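Side-chain contacts in probable manganase-dependent inorganic pyrophosphatase (Clostridium perfringens, PDB 3L2B), which probably hydrolyses inorganic pyrophosphate, and whose regulatory CBS and DRTGG region, the fragment described here, binds the activator diadenosine tetraphosphate: residues A[134-138]-A[139-143]; A[112-115]-A[116-120]. All coordinates share one frame; numbering follows the deposited sequence.

Contact 1 of 2, residues A[134-138]-A[139-143]; sequences AELIE and LKVSL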
loop_
_atom_site.group_PDB
_atom_site.type_symbol
_atom_site.label_atom_id
_atom_site.label_comp_id
_atom_site.label_asym_id
_atom_site.label_seq_id
_atom_site.Cartn_x
_atom_site.Cartn_y
_atom_site.Cartn_z
ATOM N N ALA A 134 27.481 -13.171 -3.483
ATOM C CA ALA A 134 28.573 -13.042 -4.465
ATOM C C ALA A 134 28.129 -13.304 -5.895
ATOM O O ALA A 134 28.636 -12.710 -6.825
ATOM C CB ALA A 134 29.767 -13.963 -4.107
ATOM N N GLU A 135 27.173 -14.188 -6.100
ATOM C CA GLU A 135 26.683 -14.378 -7.470
ATOM C C GLU A 135 25.895 -13.139 -7.894
ATOM O O GLU A 135 25.940 -12.731 -9.051
ATOM C CB GLU A 135 25.833 -15.649 -7.580
ATOM C CG GLU A 135 25.133 -15.858 -8.944
ATOM C CD GLU A 135 26.091 -16.074 -10.143
ATOM O OE1 GLU A 135 27.322 -16.276 -9.927
ATOM O OE2 GLU A 135 25.588 -16.052 -11.308
ATOM N N LEU A 136 25.207 -12.516 -6.940
ATOM C CA LEU A 136 24.374 -11.348 -7.237
ATOM C C LEU A 136 25.287 -10.219 -7.698
ATOM O O LEU A 136 24.984 -9.491 -8.658
ATOM C CB LEU A 136 23.499 -10.937 -6.027
ATOM C CG LEU A 136 22.315 -11.884 -5.650
ATOM C CD1 LEU A 136 21.604 -11.460 -4.365
ATOM C CD2 LEU A 136 21.298 -12.006 -6.791
ATOM N N ILE A 137 26.433 -10.111 -7.027
ATOM C CA ILE A 137 27.420 -9.098 -7.342
ATOM C C ILE A 137 28.016 -9.363 -8.724
ATOM O O ILE A 137 28.148 -8.444 -9.518
ATOM C CB ILE A 137 28.508 -8.995 -6.245
ATOM C CG1 ILE A 137 27.910 -8.330 -5.001
ATOM C CG2 ILE A 137 29.729 -8.217 -6.750
ATOM C CD1 ILE A 137 28.637 -8.670 -3.743
ATOM N N GLU A 138 28.328 -10.631 -9.016
ATOM C CA GLU A 138 28.846 -11.032 -10.345
ATOM C C GLU A 138 27.841 -10.741 -11.459
ATOM O O GLU A 138 28.217 -10.506 -12.605
ATOM C CB GLU A 138 29.253 -12.523 -10.390
ATOM C CG GLU A 138 29.385 -13.087 -11.810
ATOM C CD GLU A 138 30.190 -14.406 -11.902
ATOM O OE1 GLU A 138 29.571 -15.513 -11.821
ATOM O OE2 GLU A 138 31.442 -14.328 -12.071
ATOM N N LEU A 139 26.557 -10.775 -11.133
ATOM C CA LEU A 139 25.517 -10.522 -12.137
ATOM C C LEU A 139 25.296 -9.020 -12.304
ATOM O O LEU A 139 24.421 -8.578 -13.047
ATOM C CB LEU A 139 24.197 -11.225 -11.772
ATOM C CG LEU A 139 24.100 -12.721 -12.085
ATOM C CD1 LEU A 139 22.861 -13.352 -11.402
ATOM C CD2 LEU A 139 24.045 -12.927 -13.576
ATOM N N LYS A 140 26.103 -8.242 -11.589
ATOM C CA LYS A 140 26.078 -6.774 -11.665
ATOM C C LYS A 140 24.713 -6.182 -11.370
ATOM O O LYS A 140 24.212 -5.323 -12.071
ATOM C CB LYS A 140 26.612 -6.295 -13.013
ATOM C CG LYS A 140 28.078 -6.771 -13.296
ATOM C CD LYS A 140 28.482 -6.451 -14.723
ATOM C CE LYS A 140 29.989 -6.636 -14.964
ATOM N NZ LYS A 140 30.347 -8.067 -15.112
ATOM N N VAL A 141 24.112 -6.670 -10.303
ATOM C CA VAL A 141 22.923 -6.023 -9.760
ATOM C C VAL A 141 23.309 -4.574 -9.406
ATOM O O VAL A 141 24.451 -4.287 -9.044
ATOM C CB VAL A 141 22.369 -6.749 -8.539
ATOM C CG1 VAL A 141 21.782 -8.139 -8.935
ATOM C CG2 VAL A 141 23.430 -6.878 -7.475
ATOM N N SER A 142 22.368 -3.668 -9.578
ATOM C CA SER A 142 22.623 -2.282 -9.260
ATOM C C SER A 142 22.516 -2.090 -7.748
ATOM O O SER A 142 23.121 -1.191 -7.184
ATOM C CB SER A 142 21.644 -1.359 -9.985
ATOM O OG SER A 142 20.318 -1.574 -9.537
ATOM N N LEU A 143 21.760 -2.959 -7.093
ATOM C CA LEU A 143 21.568 -2.852 -5.633
ATOM C C LEU A 143 21.326 -4.188 -4.997
ATOM O O LEU A 143 20.377 -4.902 -5.349
ATOM C CB LEU A 143 20.437 -1.899 -5.277
ATOM C CG LEU A 143 20.112 -1.695 -3.792
ATOM C CD1 LEU A 143 21.353 -1.216 -3.024
ATOM C CD2 LEU A 143 18.942 -0.721 -3.618
#
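Leu136 O accepts two weak backbone bonds from the segment that follows the helix. Leu139 N reaches it at 3.2 Å with a bent geometry. Val141 N comes from further along the chain, at 3.4 Å but nearly straight (171°). Leu139 N also gives a shorter bond, 2.9 Å, to Glu135 O, the last i to i+4 step of the helix. Lys140 N turns back to Ile137 O, also at 2.9 Å, and arrives above the carbonyl plane. Lys140 has positive phi (56°). With the bonds from Lys140 N and Val141 N it forms a Schellman motif, which ends the helix and sends the chain off to strand 143-146.

The side chains follow this turn. Val141 points back at the helix. Its CG2 sits between the backbone N and the carbonyl carbon and lies 3.3 Å from Leu136 O. The same methyl packs on Leu136 CB at 4.3 Å. This is the apolar contact that often accompanies a Schellman motif.

Leu139 and Glu135 cross obliquely, one turn apart. Glu135 has CG anti to the backbone N (chi1 173°) and bends at the next bond. This brings OE2 to 3.7 Å from Leu139 CG. Glu135 OE1 and Glu138 OE1 lie 3.0 Å apart. The two like charges probably raise each other's proton affinity, an effect that Lys115 NZ, in a long, weak ion pair with Glu135 OE2, would partly offset.

Within the DRTGG domain, Leu136 faces the sheet, touching Ala124 and Ala126 of strand 123-126 and Leu144 of strand 143-146. Ile137 packs on Ile156 of helix 154-163. Val141 meets the loop before strand 123-126, where the backbone of Lys140 bonds to Gly121.

Contact 2 of 2, residues A[112-115]-A[116-120]; sequences ESLK and EFISE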
loop_
_atom_site.group_PDB
_atom_site.type_symbol
_atom_site.label_atom_id
_atom_site.label_comp_id
_atom_site.label_asym_id
_atom_site.label_seq_id
_atom_site.Cartn_x
_atom_site.Cartn_y
_atom_site.Cartn_z
ATOM N N GLU A 112 23.216 -20.965 -8.571
ATOM C CA GLU A 112 23.408 -21.245 -10.004
ATOM C C GLU A 112 22.195 -20.823 -10.820
ATOM O O GLU A 112 22.294 -20.536 -12.002
ATOM C CB GLU A 112 23.689 -22.748 -10.254
ATOM C CG GLU A 112 24.567 -23.445 -9.185
ATOM C CD GLU A 112 23.770 -23.844 -7.923
ATOM O OE1 GLU A 112 22.875 -24.725 -8.026
ATOM O OE2 GLU A 112 24.037 -23.261 -6.836
ATOM N N SER A 113 21.050 -20.796 -10.159
ATOM C CA SER A 113 19.762 -20.492 -10.802
ATOM C C SER A 113 19.463 -19.002 -10.833
ATOM O O SER A 113 18.570 -18.553 -11.553
ATOM C CB SER A 113 18.620 -21.208 -10.072
ATOM O OG SER A 113 18.923 -22.586 -9.912
ATOM N N LEU A 114 20.214 -18.238 -10.048
ATOM C CA LEU A 114 19.945 -16.792 -9.920
ATOM C C LEU A 114 19.970 -16.107 -11.261
ATOM O O LEU A 114 19.182 -15.214 -11.513
ATOM C CB LEU A 114 20.945 -16.107 -8.986
ATOM C CG LEU A 114 20.818 -16.524 -7.525
ATOM C CD1 LEU A 114 22.048 -16.049 -6.768
ATOM C CD2 LEU A 114 19.514 -15.978 -6.919
ATOM N N LYS A 115 20.853 -16.564 -12.142
ATOM C CA LYS A 115 21.054 -15.899 -13.447
ATOM C C LYS A 115 19.854 -15.899 -14.404
ATOM O O LYS A 115 19.838 -15.156 -15.387
ATOM C CB LYS A 115 22.313 -16.416 -14.167
ATOM C CG LYS A 115 22.411 -17.910 -14.370
ATOM C CD LYS A 115 23.702 -18.288 -15.090
ATOM C CE LYS A 115 24.907 -18.301 -14.152
ATOM N NZ LYS A 115 24.859 -19.425 -13.160
ATOM N N GLU A 116 18.839 -16.701 -14.113
ATOM C CA GLU A 116 17.650 -16.777 -15.010
ATOM C C GLU A 116 16.520 -15.828 -14.636
ATOM O O GLU A 116 15.623 -15.568 -15.432
ATOM C CB GLU A 116 17.112 -18.199 -15.101
ATOM C CG GLU A 116 16.815 -18.884 -13.793
ATOM C CD GLU A 116 16.641 -20.376 -13.973
ATOM O OE1 GLU A 116 17.533 -21.154 -13.529
ATOM O OE2 GLU A 116 15.612 -20.758 -14.591
ATOM N N PHE A 117 16.574 -15.316 -13.418
ATOM C CA PHE A 117 15.576 -14.354 -12.945
ATOM C C PHE A 117 16.173 -12.966 -12.718
ATOM O O PHE A 117 15.472 -11.958 -12.694
ATOM C CB PHE A 117 14.941 -14.858 -11.636
ATOM C CG PHE A 117 14.204 -16.177 -11.780
ATOM C CD1 PHE A 117 13.008 -16.251 -12.487
ATOM C CD2 PHE A 117 14.696 -17.329 -11.197
ATOM C CE1 PHE A 117 12.325 -17.474 -12.627
ATOM C CE2 PHE A 117 14.011 -18.545 -11.326
ATOM C CZ PHE A 117 12.837 -18.608 -12.042
ATOM N N ILE A 118 17.481 -12.928 -12.545
ATOM C CA ILE A 118 18.148 -11.729 -12.087
ATOM C C ILE A 118 19.163 -11.282 -13.114
ATOM O O ILE A 118 19.935 -12.060 -13.640
ATOM C CB ILE A 118 18.784 -11.943 -10.695
ATOM C CG1 ILE A 118 17.682 -12.229 -9.667
ATOM C CG2 ILE A 118 19.619 -10.708 -10.280
ATOM C CD1 ILE A 118 18.169 -12.619 -8.285
ATOM N N SER A 119 19.147 -9.994 -13.355
ATOM C CA SER A 119 19.740 -9.410 -14.539
ATOM C C SER A 119 20.500 -8.117 -14.164
ATOM O O SER A 119 20.102 -7.385 -13.236
ATOM C CB SER A 119 18.576 -9.103 -15.488
ATOM O OG SER A 119 18.988 -9.026 -16.818
ATOM N N GLU A 120 21.594 -7.847 -14.872
ATOM C CA GLU A 120 22.371 -6.602 -14.638
ATOM C C GLU A 120 21.442 -5.413 -14.412
ATOM O O GLU A 120 20.585 -5.110 -15.228
ATOM C CB GLU A 120 23.379 -6.315 -15.790
ATOM C CG GLU A 120 23.974 -4.864 -15.780
ATOM C CD GLU A 120 25.332 -4.722 -16.476
ATOM O OE1 GLU A 120 25.835 -5.699 -17.055
ATOM O OE2 GLU A 120 25.912 -3.618 -16.428
#
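Two flat groups, the Phe117 ring and the Glu116 carboxylate, approach Ser113. No group of 112-115 stacks on the ring. Its nearest partner there is Ser113 O, 4.1 Å from Phe117 CD2 and oblique to the ring. The carboxylate lies beside Ser113, with Glu116 OE1 3.6 Å from Ser113 CB. The Glu116 side chain folds back toward Ser113, but its CG and Ser113 O are modelled in a clash. Both this pose and the bond from Glu116 N to Ser113 O are therefore less certain.

Leu114 O takes two bonds. Ile118 N comes nearly along the C=O axis at 3.0 Å, while Phe117 N sits above the carbonyl plane at 3.2 Å. Residues 112-115 have helical backbone angles without a helix's repeating hydrogen bonds. They form an irregular helical turn in the connection between the parallel strands 104-106 and 123-126 of the DRTGG domain.

The side chains of Leu114 and Ile118 run alongside each other in the same direction, and Leu114 CD2 is 3.9 Å from Ile118 CD1. Both pack on helix 130-138. On the exposed side, Lys115 bends at its last two torsions and folds back along the turn. Its NZ donates to Glu112 O at 3.0 Å, which holds the end of the chain against the start of the turn.

Overall arrangement
Both contacts are local turns of the DRTGG domain, with centres about 9 Å apart, and each mixes buried and exposed residues. Contact 1 ends a regular helix. Contact 2 is an irregular turn earlier in the chain, with a smaller share of buried residues. They share one apolar patch: Ile118 CD1 meets Leu136 CD2 at 3.5 Å, and Ile118 CG2 meets Val141 CG1 at 3.6 Å. Chemistry follows place. The buried residues are Leu136, Ile137 and Val141 in contact 1, and Leu114 and Ile118 in contact 2. Lysines and glutamates lie outside, where Lys140 touches Glu120. Neither contact includes a residue of the diadenosine tetraphosphate pocket, which the CBS domains form.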